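Local atomic coordinates of alpha-L-arabinofuranosidase B (Aspergillus kawachii, PDB entry 6SXT), a protein that hydrolyses terminal non-reducing alpha-L-arabinofuranosyl residues from arabinoxylan, L-arabinan and related plant polysaccharides and oligosaccharides. Residues Gly129-Glu134 against Gly165-Ser170; Thr140-Glu145 against Gly264-Ser269; Glu145-Val150 against Ala230-Gly235; Cys161-Asn166 against Ala273-Ile278; Ala176-Ala181 against Ser269-Ile274. All blocks are in the same frame, centred on the assembly; numbering follows the deposited sequence.

All five contacts lie in the catalytic domain. Contacts 3 and 4 are core: every touching residue is buried, and both are antiparallel strand pairings carried by backbone hydrogen bonds. Contact 1, also buried, shares Gly-165 and Asn-166 with contact 4 but works through an arginine side chain. Contact 5 is partly buried and mixes a histidine-carboxylate bond with waters; it shares Ala-273 and Ile-274 with contact 4 and Ser-269 with contact 2. Contact 2 lies at the surface, where two loops meet through an aspartate and bridging waters. Its Glu-145 opens the strand of contact 3 and bonds to Asn-166, linking the outer loops to the buried strands.

Contact 1 of 5, residues Gly129-Glu134 against Gly165-Ser170; sequences GYRNNE and GNAETS. With EDO (1,2-ethanediol), chain N.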
# COMPACT_ATOMS: atom_id res chain seq x y z
N GLY A 129 -7.71 4.32 0.86
CA GLY A 129 -7.58 5.35 1.88
C GLY A 129 -8.23 5.00 3.17
O GLY A 129 -9.28 4.37 3.18
N TYR A 130 -7.64 5.50 4.26
CA TYR A 130 -8.17 5.40 5.62
C TYR A 130 -8.22 6.79 6.26
O TYR A 130 -7.45 7.70 5.91
CB TYR A 130 -7.32 4.48 6.49
CG TYR A 130 -7.28 3.04 6.03
CD1 TYR A 130 -6.39 2.62 5.07
CD2 TYR A 130 -8.14 2.09 6.55
CE1 TYR A 130 -6.38 1.33 4.60
CE2 TYR A 130 -8.14 0.76 6.12
CZ TYR A 130 -7.24 0.39 5.13
OH TYR A 130 -7.22 -0.90 4.66
N ARG A 131 -9.10 6.92 7.26
CA ARG A 131 -9.31 8.24 7.90
C ARG A 131 -9.95 8.10 9.24
O ARG A 131 -10.66 7.08 9.48
CB ARG A 131 -10.19 9.10 6.97
CG ARG A 131 -10.25 10.56 7.28
CD ARG A 131 -10.81 11.38 6.10
NE ARG A 131 -10.47 12.75 6.28
CZ ARG A 131 -10.01 13.55 5.36
NH1 ARG A 131 -9.93 13.15 4.09
NH2 ARG A 131 -9.62 14.76 5.67
N ASN A 132 -9.78 9.13 10.06
CA ASN A 132 -10.58 9.30 11.30
C ASN A 132 -10.85 10.80 11.40
O ASN A 132 -9.90 11.53 11.65
CB ASN A 132 -9.92 8.75 12.54
CG ASN A 132 -10.86 8.79 13.74
OD1 ASN A 132 -11.61 9.75 13.90
ND2 ASN A 132 -10.87 7.75 14.54
N ASN A 133 -12.09 11.21 11.14
CA ASN A 133 -12.49 12.64 11.23
C ASN A 133 -13.03 12.99 12.62
O ASN A 133 -13.42 14.17 12.79
CB ASN A 133 -13.48 12.97 10.14
CG ASN A 133 -12.83 13.08 8.78
OD1 ASN A 133 -11.65 13.44 8.68
ND2 ASN A 133 -13.57 12.79 7.72
N GLU A 134 -13.07 12.06 13.55
CA GLU A 134 -13.55 12.32 14.93
C GLU A 134 -12.44 12.04 15.96
O GLU A 134 -12.66 11.30 16.92
CB GLU A 134 -14.79 11.46 15.16
CG GLU A 134 -15.91 11.83 14.19
CD GLU A 134 -17.18 10.99 14.29
OE1 GLU A 134 -17.22 10.04 15.10
OE2 GLU A 134 -18.13 11.29 13.54
N GLY A 165 -1.05 11.72 8.49
CA GLY A 165 -1.00 12.75 9.53
C GLY A 165 -2.25 13.59 9.63
O GLY A 165 -3.35 13.11 9.41
N ASN A 166 -2.06 14.86 9.99
CA ASN A 166 -3.13 15.75 10.50
C ASN A 166 -3.85 16.39 9.31
O ASN A 166 -3.17 16.92 8.39
CB ASN A 166 -2.50 16.82 11.39
CG ASN A 166 -3.44 17.48 12.37
OD1 ASN A 166 -4.54 17.91 11.96
ND2 ASN A 166 -3.07 17.54 13.63
N ALA A 167 -5.18 16.34 9.31
CA ALA A 167 -5.96 16.85 8.18
C ALA A 167 -7.30 17.44 8.61
O ALA A 167 -7.55 17.56 9.79
CB ALA A 167 -6.10 15.80 7.13
N GLU A 168 -8.10 17.75 7.60
CA GLU A 168 -9.37 18.46 7.79
C GLU A 168 -10.47 17.50 8.21
O GLU A 168 -10.58 16.39 7.66
CB GLU A 168 -9.78 19.10 6.48
CG GLU A 168 -8.85 20.19 6.03
CD GLU A 168 -7.85 19.76 4.99
OE1 GLU A 168 -7.54 18.55 4.94
OE2 GLU A 168 -7.42 20.66 4.19
N THR A 169 -11.33 17.90 9.15
CA THR A 169 -12.41 17.03 9.61
C THR A 169 -13.53 16.90 8.59
O THR A 169 -14.31 15.97 8.73
CB THR A 169 -12.97 17.49 10.95
OG1 THR A 169 -13.38 18.86 10.81
CG2 THR A 169 -11.96 17.40 12.06
N SER A 170 -13.63 17.80 7.63
CA SER A 170 -14.68 17.76 6.59
C SER A 170 -14.33 16.89 5.39
O SER A 170 -15.16 16.78 4.47
CB SER A 170 -15.00 19.17 6.15
OG SER A 170 -13.85 19.77 5.58
C1 EDO N . -12.04 22.38 13.46
O1 EDO N . -12.63 21.69 12.40
C2 EDO N . -11.31 21.48 14.40
O2 EDO N . -10.72 22.21 15.49
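Arg-131 crosses from strand 130-132 to the backbone of Glu-168, where NH2 donates to Glu-168 O at 2.7 Å. Both segments belong to the concanavalin-like beta-sandwich of the catalytic domain, in a four-stranded antiparallel sheet in which strand 273-276 runs between 130-132 and 166-167. The guanidinium therefore reaches over Ile-275 of that middle strand to meet the far one. The bond is bent, with an N-H...O angle of 140°, although NH2 approaches in the plane of the Glu-168 carbonyl. The same NH2 also bonds to the carbonyl O of Gly-280, a substrate-binding residue, so one nitrogen ties two backbone carbonyls together. Ala-167 CB lies obliquely to the group, 4.0 Å from Arg-131 NH2.

What positions the arginine comes from its own segment, just past the strand. Its chain is extended from CG to NE, with CG anti to the backbone N (chi1 -166°), and NE donates to Asn-133 OD1 at 2.8 Å. This second bond helps to fix the rotation of the guanidinium. Asn-133 in turn presses on the other segment, its CG 3.2 Å from Thr-169 O, while its ND2 bonds to Ser-171 OG just beyond. Farther out, Asn-132 OD1 accepts from Glu-134 N at 2.8 Å, an Asx turn where strand 130-132 ends. The side chain of Glu-168, whose backbone is gripped here, comes within about 3 Å of that of the nucleophile Glu-205 and about 4 Å of the bound cyclopentyl inhibitor group (nearest atoms). At the exposed edge, the methyl CG2 of Thr-169 rests 3.6 Å from Asn-133 O.

Contact 2 of 5, residues Thr140-Glu145 against Gly264-Ser269; sequences TGDEAE and GYNPMS
A type II' beta turn from Thr-140 to Glu-143 presents Gly-141 and Asp-142 to the loop residues Pro-267, Met-268 and Ser-269. Gly-141 takes the positive phi (59°) that this turn needs at its second position, and Glu-143 N closes the turn on Thr-140 O at 3.0 Å. Asp-142 does most of the joining. Its chi1 of -155° sets CG anti to the backbone N, and Asp-142 OD1 accepts from Met-268 N of the other loop at 2.9 Å. The bond is nearly straight at 167°, but the N-H arrives from above the carboxylate plane. The aspartate also crosses Pro-267 at about a right angle, Asp-142 CG lying 3.5 Å from Pro-267 CB; a cis peptide bond precedes this proline. A water donates to Asp-142 OD2 at 2.6 Å and to Asn-266 OD1 at 2.7 Å, extending the bridge. Met-268 CB packs 3.6 Å from Gly-141 O. The turn leads into strand 145-152, and the loop 264-269 links strand 250-257 to strand 273-276; the backbone of Lys-270, just before the latter, bonds to Gly-141.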
# COMPACT_ATOMS: atom_id res chain seq x y z
N THR A 140 -4.45 20.75 17.23
CA THR A 140 -5.28 21.63 16.39
C THR A 140 -4.68 23.04 16.40
O THR A 140 -3.80 23.32 17.24
CB THR A 140 -6.76 21.62 16.82
OG1 THR A 140 -6.80 22.12 18.15
CG2 THR A 140 -7.37 20.24 16.70
N GLY A 141 -5.10 23.85 15.44
CA GLY A 141 -4.60 25.23 15.36
C GLY A 141 -3.08 25.22 15.21
O GLY A 141 -2.60 24.52 14.30
N ASP A 142 -2.38 25.98 16.02
CA ASP A 142 -0.90 26.12 15.91
C ASP A 142 -0.22 25.22 16.93
O ASP A 142 0.95 25.43 17.24
CB ASP A 142 -0.52 27.61 16.06
CG ASP A 142 0.80 27.95 15.39
OD1 ASP A 142 1.07 27.39 14.27
OD2 ASP A 142 1.51 28.80 15.97
N GLU A 143 -0.95 24.29 17.56
CA GLU A 143 -0.36 23.43 18.62
C GLU A 143 0.73 22.53 18.01
O GLU A 143 0.58 22.08 16.86
CB GLU A 143 -1.39 22.55 19.29
CG GLU A 143 -2.39 23.34 20.14
CD GLU A 143 -3.60 22.53 20.53
OE1 GLU A 143 -3.78 21.36 20.09
OE2 GLU A 143 -4.39 23.08 21.33
N ALA A 144 1.70 22.22 18.85
CA ALA A 144 2.84 21.39 18.45
C ALA A 144 2.40 19.93 18.33
O ALA A 144 1.66 19.40 19.15
CB ALA A 144 3.96 21.53 19.40
N GLU A 145 3.05 19.27 17.38
CA GLU A 145 2.92 17.80 17.23
C GLU A 145 4.16 17.24 16.56
O GLU A 145 4.88 17.92 15.85
CB GLU A 145 1.69 17.44 16.37
CG GLU A 145 1.74 17.91 14.94
CD GLU A 145 0.55 17.57 14.08
OE1 GLU A 145 -0.34 16.84 14.58
OE2 GLU A 145 0.46 18.07 12.95
N GLY A 264 -0.78 31.97 4.88
CA GLY A 264 -1.68 30.94 5.41
C GLY A 264 -0.92 29.81 6.08
O GLY A 264 -1.58 28.99 6.69
N TYR A 265 0.42 29.84 6.15
CA TYR A 265 1.18 28.76 6.84
C TYR A 265 1.71 29.15 8.19
O TYR A 265 2.37 28.34 8.87
CB TYR A 265 2.28 28.25 5.90
CG TYR A 265 1.71 27.69 4.63
CD1 TYR A 265 0.98 26.51 4.63
CD2 TYR A 265 1.80 28.35 3.42
CE1 TYR A 265 0.43 25.99 3.48
CE2 TYR A 265 1.25 27.87 2.26
CZ TYR A 265 0.56 26.67 2.27
OH TYR A 265 0.04 26.22 1.12
N ASN A 266 1.44 30.38 8.71
CA ASN A 266 1.84 30.71 10.06
C ASN A 266 0.91 31.81 10.57
O ASN A 266 0.84 32.82 9.88
CB ASN A 266 3.29 31.19 10.14
CG ASN A 266 3.76 31.40 11.53
OD1 ASN A 266 3.63 30.55 12.41
ND2 ASN A 266 4.33 32.59 11.79
N PRO A 267 0.21 31.62 11.70
CA PRO A 267 0.13 30.33 12.38
C PRO A 267 -0.62 29.31 11.51
O PRO A 267 -1.30 29.59 10.53
CB PRO A 267 -0.70 30.58 13.65
CG PRO A 267 -1.52 31.79 13.27
CD PRO A 267 -0.61 32.62 12.40
N MET A 268 -0.46 28.02 11.88
CA MET A 268 -1.22 26.93 11.24
C MET A 268 -2.65 26.90 11.79
O MET A 268 -2.87 27.46 12.91
CB MET A 268 -0.53 25.56 11.50
CG MET A 268 0.84 25.46 10.85
SD MET A 268 0.90 25.31 9.12
CE MET A 268 0.32 23.60 8.94
N SER A 269 -3.51 26.18 11.07
CA SER A 269 -4.95 25.99 11.37
C SER A 269 -5.29 24.49 11.38
O SER A 269 -6.19 24.08 10.65
CB SER A 269 -5.76 26.71 10.35
OG SER A 269 -5.44 28.08 10.41
O HOH W 1 3.22 27.77 12.70
O HOH W 2 3.06 30.73 15.05

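Contact 3 of 5, residues Glu145-Val150 against Ala230-Gly235; sequences EGMYAV and AAVKGG
Ala-230 pairs with Ala-149 where strands 145-150 and 230-235 run side by side in the large antiparallel sheet of the catalytic beta-sandwich. The N-to-C directions of the two short segments are 168° apart, with axes 4.7 Å from each other. Ala-230 N and O both bond to Ala-149, the donor Ala-230 N lying 2.9 Å from Ala-149 O, and the alanine methyl faces Ile-182 of strand 180-185.

Ala-231 follows on the opposite face, in a non-hydrogen-bonded pair with Tyr-148; their CB atoms are 4.2 Å apart. Beyond CB the tyrosine leads away, packing on helix 302-315 and bonding through OH to Glu-292. Tyr-148 CA also comes 3.0 Å from Ala-230 O, a CA-H...O contact.

Val-232 returns to the Ile-182 face in a hydrogen-bonded pair with Met-147, whose N donates to Val-232 O at 2.8 Å, while Val-232 N donates back to Met-147 O. The two side chains lie side by side and point the same way, with Met-147 CG 3.9 Å from Val-232 CB. Met-147 CG sits between its own backbone N and carbonyl carbon (chi1 62°), which brings it beside the valine.

Lys-233 stands opposite Gly-146, which has no side chain to meet it, and Lys-233 CB rests 3.5 Å from Glu-145 O. The lysine chain, extended beyond CG, leaves the strand pair and ends in salt bridges to Glu-305 and Asp-302, on the helix side of the sheet.

Gly-234 completes the register with two bonds to Glu-145: Gly-234 N donates to Glu-145 O, and Glu-145 N donates to Gly-234 O at 2.9 Å and 163°.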
# COMPACT_ATOMS: atom_id res chain seq x y z
N GLU A 145 3.05 19.27 17.38
CA GLU A 145 2.92 17.80 17.23
C GLU A 145 4.16 17.24 16.56
O GLU A 145 4.88 17.92 15.85
CB GLU A 145 1.69 17.44 16.37
CG GLU A 145 1.74 17.91 14.94
CD GLU A 145 0.55 17.57 14.08
OE1 GLU A 145 -0.34 16.84 14.58
OE2 GLU A 145 0.46 18.07 12.95
N GLY A 146 4.33 15.94 16.73
CA GLY A 146 5.24 15.16 15.89
C GLY A 146 4.52 13.95 15.33
O GLY A 146 3.41 13.65 15.75
N MET A 147 5.16 13.32 14.38
CA MET A 147 4.64 12.11 13.74
C MET A 147 5.82 11.37 13.15
O MET A 147 6.90 11.96 12.89
CB MET A 147 3.58 12.42 12.71
CG MET A 147 4.05 13.27 11.56
SD MET A 147 2.68 14.13 10.72
CE MET A 147 2.32 15.45 11.85
N TYR A 148 5.64 10.08 12.94
CA TYR A 148 6.57 9.33 12.06
C TYR A 148 5.77 8.24 11.36
O TYR A 148 4.68 7.87 11.83
CB TYR A 148 7.79 8.73 12.78
CG TYR A 148 7.56 7.41 13.48
CD1 TYR A 148 7.10 7.35 14.78
CD2 TYR A 148 7.75 6.21 12.81
CE1 TYR A 148 6.84 6.14 15.40
CE2 TYR A 148 7.49 5.00 13.42
CZ TYR A 148 7.05 4.96 14.72
OH TYR A 148 6.77 3.76 15.35
N ALA A 149 6.34 7.72 10.29
CA ALA A 149 5.86 6.50 9.65
C ALA A 149 7.04 5.73 9.13
O ALA A 149 8.02 6.35 8.65
CB ALA A 149 4.86 6.80 8.56
N VAL A 150 6.88 4.41 9.11
CA VAL A 150 7.81 3.55 8.36
C VAL A 150 7.06 3.11 7.10
O VAL A 150 5.95 2.53 7.20
CB VAL A 150 8.29 2.33 9.17
CG1 VAL A 150 9.10 1.38 8.31
CG2 VAL A 150 9.07 2.79 10.41
N ALA A 230 10.17 8.14 8.05
CA ALA A 230 9.90 9.58 7.83
C ALA A 230 9.46 10.15 9.16
O ALA A 230 8.42 9.67 9.68
CB ALA A 230 8.84 9.73 6.78
N ALA A 231 10.13 11.18 9.68
CA ALA A 231 9.76 11.81 10.96
C ALA A 231 9.53 13.29 10.69
O ALA A 231 10.46 13.98 10.19
CB ALA A 231 10.78 11.60 12.05
N VAL A 232 8.35 13.76 11.06
CA VAL A 232 7.93 15.15 10.77
C VAL A 232 7.44 15.77 12.06
O VAL A 232 6.79 15.08 12.91
CB VAL A 232 6.87 15.20 9.64
CG1 VAL A 232 6.07 16.51 9.65
CG2 VAL A 232 7.54 14.93 8.32
N LYS A 233 7.68 17.06 12.28
CA LYS A 233 7.18 17.72 13.48
C LYS A 233 6.94 19.19 13.14
O LYS A 233 7.54 19.69 12.18
CB LYS A 233 8.13 17.55 14.66
CG LYS A 233 9.59 17.94 14.42
CD LYS A 233 10.48 17.43 15.50
CE LYS A 233 11.96 17.66 15.25
NZ LYS A 233 12.77 16.93 16.28
N GLY A 234 5.98 19.76 13.86
CA GLY A 234 5.56 21.14 13.61
C GLY A 234 5.15 21.79 14.90
O GLY A 234 4.47 21.19 15.72
N GLY A 235 5.53 23.05 15.06
CA GLY A 235 5.09 23.86 16.20
C GLY A 235 4.91 25.29 15.72
O GLY A 235 4.70 25.52 14.56

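Contact 4 of 5, residues Cys161-Asn166 against Ala273-Ile278; sequences CFDYGN and AIILGI
Asp-163 and Ile-275 lie side by side and point the same way, with Asp-163 CB 3.8 Å from Ile-275 CD1. Ile-275 CG1 sits between its backbone N and carbonyl carbon (chi1 53°), and the chain beyond carries CD1 to the aspartate. Ile-278 O approaches Asp-163 CB from the same general side, 3.3 Å away.

Tyr-164 and Leu-276 cross obliquely on the other face of the strands, Tyr-164 CD1 touching Leu-276 CD1 at 3.9 Å. This face packs against strand 288-296: Leu-276 touches Phe-290 and the tyrosine ring meets the ring of the same phenylalanine, while Tyr-164 OH bonds to His-19. Farther along, Phe-162 CD1 rests 3.7 Å from Gly-277 CA, which is oblique to the ring, neither over its face nor at its edge.

Backbone bonds fix the register that brings these side chains together. Gly-277 N donates to Asp-163 O at 2.7 Å, and Gly-165 and Ile-275 form a hydrogen-bonded antiparallel pair in which Ile-275 N reaches Gly-165 O at 3.0 Å. At Gly-165 (phi 146°, psi -147°, where a CB would jam against the preceding carbonyl O) the chain turns a corner: strand 163-164 joins the sheet of 180-185, and strand 166-167 that of 273-276.

Cys-161, in a vicinal disulfide with Cys-160 across a cis peptide bond, lines the pocket of the bound inhibitor group together with Asp-163, which touches that group. Between the segments the Asp-163 carboxylate makes no hydrogen bond; main-chain pairing holds its backbone, and OD2 lies close to OD2 of the substrate-binding Asp-203, so its placement probably depends on that partner too.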
# COMPACT_ATOMS: atom_id res chain seq x y z
N CYS A 161 -2.50 12.02 -3.10
CA CYS A 161 -1.32 12.32 -2.31
C CYS A 161 -1.14 11.18 -1.30
O CYS A 161 -2.14 10.78 -0.69
CB CYS A 161 -1.40 13.57 -1.45
SG CYS A 161 -1.05 15.14 -2.33
N PHE A 162 0.06 10.62 -1.18
CA PHE A 162 0.25 9.50 -0.21
C PHE A 162 0.68 10.12 1.11
O PHE A 162 1.89 10.36 1.33
CB PHE A 162 1.28 8.48 -0.72
CG PHE A 162 1.36 7.31 0.22
CD1 PHE A 162 0.32 6.41 0.24
CD2 PHE A 162 2.39 7.18 1.14
CE1 PHE A 162 0.30 5.35 1.12
CE2 PHE A 162 2.36 6.12 2.05
CZ PHE A 162 1.33 5.22 2.03
N ASP A 163 -0.28 10.41 1.95
CA ASP A 163 -0.08 11.16 3.20
C ASP A 163 -0.34 10.30 4.44
O ASP A 163 -1.15 9.38 4.42
CB ASP A 163 -0.92 12.41 3.35
CG ASP A 163 -0.62 13.55 2.41
OD1 ASP A 163 0.30 13.44 1.59
OD2 ASP A 163 -1.40 14.58 2.50
N TYR A 164 0.29 10.68 5.54
CA TYR A 164 -0.07 10.19 6.88
C TYR A 164 0.06 11.36 7.82
O TYR A 164 1.15 11.96 7.95
CB TYR A 164 0.83 9.05 7.36
CG TYR A 164 0.55 8.61 8.77
CD1 TYR A 164 -0.66 8.02 9.10
CD2 TYR A 164 1.45 8.81 9.81
CE1 TYR A 164 -0.96 7.61 10.39
CE2 TYR A 164 1.19 8.39 11.11
CZ TYR A 164 -0.02 7.79 11.41
OH TYR A 164 -0.27 7.41 12.71
N GLY A 165 -1.05 11.72 8.49
CA GLY A 165 -1.00 12.75 9.53
C GLY A 165 -2.25 13.59 9.63
O GLY A 165 -3.35 13.11 9.41
N ASN A 166 -2.06 14.86 9.99
CA ASN A 166 -3.13 15.75 10.50
C ASN A 166 -3.85 16.39 9.31
O ASN A 166 -3.17 16.92 8.39
CB ASN A 166 -2.50 16.82 11.39
CG ASN A 166 -3.44 17.48 12.37
OD1 ASN A 166 -4.54 17.91 11.96
ND2 ASN A 166 -3.07 17.54 13.63
N ALA A 273 -7.95 15.85 12.34
CA ALA A 273 -8.35 14.58 11.71
C ALA A 273 -7.06 13.82 11.36
O ALA A 273 -6.01 14.46 11.24
CB ALA A 273 -9.17 14.83 10.47
N ILE A 274 -7.20 12.52 11.11
CA ILE A 274 -6.05 11.71 10.69
C ILE A 274 -6.37 11.08 9.35
O ILE A 274 -7.45 10.46 9.20
CB ILE A 274 -5.74 10.64 11.74
CG1 ILE A 274 -5.67 11.24 13.13
CG2 ILE A 274 -4.47 9.89 11.35
CD1 ILE A 274 -5.45 10.19 14.22
N ILE A 275 -5.40 11.16 8.42
CA ILE A 275 -5.55 10.52 7.09
C ILE A 275 -4.40 9.54 6.88
O ILE A 275 -3.30 9.75 7.46
CB ILE A 275 -5.57 11.53 5.94
CG1 ILE A 275 -4.37 12.46 6.00
CG2 ILE A 275 -6.92 12.25 5.91
CD1 ILE A 275 -4.28 13.50 4.88
N LEU A 276 -4.64 8.53 6.08
CA LEU A 276 -3.58 7.61 5.64
C LEU A 276 -3.83 7.25 4.17
O LEU A 276 -4.89 6.68 3.86
CB LEU A 276 -3.56 6.36 6.50
CG LEU A 276 -2.61 5.29 5.99
CD1 LEU A 276 -1.18 5.75 5.92
CD2 LEU A 276 -2.71 4.05 6.84
N GLY A 277 -2.89 7.62 3.30
CA GLY A 277 -2.87 7.15 1.90
C GLY A 277 -3.47 8.12 0.91
O GLY A 277 -3.44 7.83 -0.26
N ILE A 278 -4.03 9.22 1.41
CA ILE A 278 -4.89 10.18 0.64
C ILE A 278 -4.55 11.59 1.07
O ILE A 278 -3.92 11.81 2.12
CB ILE A 278 -6.37 9.87 0.91
CG1 ILE A 278 -6.65 9.83 2.42
CG2 ILE A 278 -6.78 8.61 0.20
CD1 ILE A 278 -8.11 9.96 2.75
O HOH W 3 -4.04 9.00 -2.65

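Contact 5 of 5, residues Ala176-Ala181 against Ser269-Ile274; sequences AGHMEA and SKEGAI. With LXE ([(1~{S},2~{S},3~{S},4~{S})-2-(hydroxymethyl)-3,4-bis(oxidanyl)cyclopentyl]azanium), chain G.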
# COMPACT_ATOMS: atom_id res chain seq x y z
N ALA A 176 -4.81 26.72 3.06
CA ALA A 176 -3.41 26.66 3.51
C ALA A 176 -3.38 26.57 5.03
O ALA A 176 -4.05 27.36 5.76
CB ALA A 176 -2.65 27.88 3.02
N GLY A 177 -2.55 25.66 5.57
CA GLY A 177 -2.37 25.52 7.01
C GLY A 177 -3.35 24.60 7.70
O GLY A 177 -3.22 24.46 8.92
N HIS A 178 -4.29 24.03 6.96
CA HIS A 178 -5.33 23.14 7.52
C HIS A 178 -4.92 21.67 7.39
O HIS A 178 -5.76 20.78 7.53
CB HIS A 178 -6.70 23.40 6.87
CG HIS A 178 -7.25 24.73 7.31
ND1 HIS A 178 -8.32 24.83 8.19
CD2 HIS A 178 -6.88 26.01 7.01
CE1 HIS A 178 -8.59 26.12 8.42
NE2 HIS A 178 -7.77 26.86 7.68
N MET A 179 -3.63 21.44 7.19
CA MET A 179 -3.06 20.07 7.16
C MET A 179 -1.64 20.15 7.69
O MET A 179 -0.94 21.17 7.55
CB MET A 179 -2.99 19.53 5.73
CG MET A 179 -4.29 18.92 5.29
SD MET A 179 -4.24 18.36 3.60
CE MET A 179 -3.18 16.93 3.87
N GLU A 180 -1.18 19.05 8.26
CA GLU A 180 0.26 18.83 8.48
C GLU A 180 0.48 17.31 8.49
O GLU A 180 0.16 16.65 9.53
CB GLU A 180 0.66 19.42 9.81
CG GLU A 180 2.16 19.36 10.07
CD GLU A 180 2.54 20.13 11.31
OE1 GLU A 180 2.19 19.73 12.42
OE2 GLU A 180 3.22 21.21 11.12
N ALA A 181 0.94 16.81 7.37
CA ALA A 181 1.07 15.36 7.18
C ALA A 181 2.33 15.04 6.39
O ALA A 181 2.80 15.80 5.54
CB ALA A 181 -0.17 14.85 6.49
N SER A 269 -3.51 26.18 11.07
CA SER A 269 -4.95 25.99 11.37
C SER A 269 -5.29 24.49 11.38
O SER A 269 -6.19 24.08 10.65
CB SER A 269 -5.76 26.71 10.35
OG SER A 269 -5.44 28.08 10.41
N LYS A 270 -4.52 23.69 12.12
CA LYS A 270 -4.75 22.23 12.02
C LYS A 270 -6.11 21.88 12.60
O LYS A 270 -6.55 22.55 13.59
CB LYS A 270 -3.63 21.50 12.73
CG LYS A 270 -2.29 21.78 12.07
CD LYS A 270 -1.21 20.96 12.68
CE LYS A 270 -1.05 21.16 14.14
NZ LYS A 270 -0.46 22.52 14.39
N GLU A 271 -6.73 20.84 12.06
CA GLU A 271 -8.10 20.46 12.46
C GLU A 271 -8.13 19.17 13.28
O GLU A 271 -9.17 18.88 13.88
CB GLU A 271 -8.96 20.39 11.21
CG GLU A 271 -8.99 21.72 10.44
CD GLU A 271 -10.07 21.82 9.39
OE1 GLU A 271 -10.88 20.88 9.26
OE2 GLU A 271 -10.04 22.82 8.61
N GLY A 272 -7.03 18.38 13.28
CA GLY A 272 -6.94 17.20 14.16
C GLY A 272 -7.46 15.90 13.56
O GLY A 272 -7.35 14.90 14.24
N ALA A 273 -7.95 15.85 12.34
CA ALA A 273 -8.35 14.58 11.71
C ALA A 273 -7.06 13.82 11.36
O ALA A 273 -6.01 14.46 11.24
CB ALA A 273 -9.17 14.83 10.47
N ILE A 274 -7.20 12.52 11.11
CA ILE A 274 -6.05 11.71 10.69
C ILE A 274 -6.37 11.08 9.35
O ILE A 274 -7.45 10.46 9.20
CB ILE A 274 -5.74 10.64 11.74
CG1 ILE A 274 -5.67 11.24 13.13
CG2 ILE A 274 -4.47 9.89 11.35
CD1 ILE A 274 -5.45 10.19 14.22
C1' LXE G . -5.35 19.92 -0.58
C2' LXE G . -5.27 18.44 -0.17
O2' LXE G . -5.93 18.21 1.02
C3' LXE G . -3.82 18.26 -0.09
O3' LXE G . -3.53 16.81 0.07
C4' LXE G . -3.39 18.75 -1.46
C5' LXE G . -1.94 19.19 -1.51
O5' LXE G . -1.59 20.14 -0.53
C6' LXE G . -4.41 19.92 -1.76
N1' LXE G . -5.09 19.56 -3.03
O HOH W 4 -5.13 19.71 10.01
O HOH W 5 2.04 21.88 14.00
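His-178 is met by Ser-269 and Glu-271 along its whole length. Its CB lies 3.8 Å from Glu-271 OE2. CG, anti to the carbonyl carbon (chi1 -70°), has Ser-269 O at 3.6 Å. Next, ND1 donates to Glu-271 OE2 at 2.7 Å and 154°, entering by the anti lone pair; the ring and carboxylate planes stand 84° apart. CD2, CE1 and NE2 lie against Ser-269 CB, NE2 closest at 3.3 Å; CE1 also neighbours Glu-271 OE2. That serine CB sits over one face of the imidazole, offset toward the rim, 3.5 Å from its centroid, a CH-pi contact.

The two loops lead into strands 180-185 and 273-276 of the catalytic beta-sandwich. Their backbones are tied where Ser-269 N donates to Gly-177 O at 2.8 Å. Glu-271 OE2 has a second partner in Thr-174, and OE1 accepts from Thr-169 N. Inward, Glu-180 OE1 lies 3.6 Å from Lys-270 CD, and a water links that OE1 to Lys-270 NZ. Arg-259 makes a salt bridge to Glu-180 OE2, while OE1 lies close to another carboxylate oxygen, Glu-145 OE2; Lys-270 NZ bonds to Glu-143 O. Met-179 turns the other way, into the ligand pocket, where its SD lies 3.1 Å from O2' of the bound LXE group.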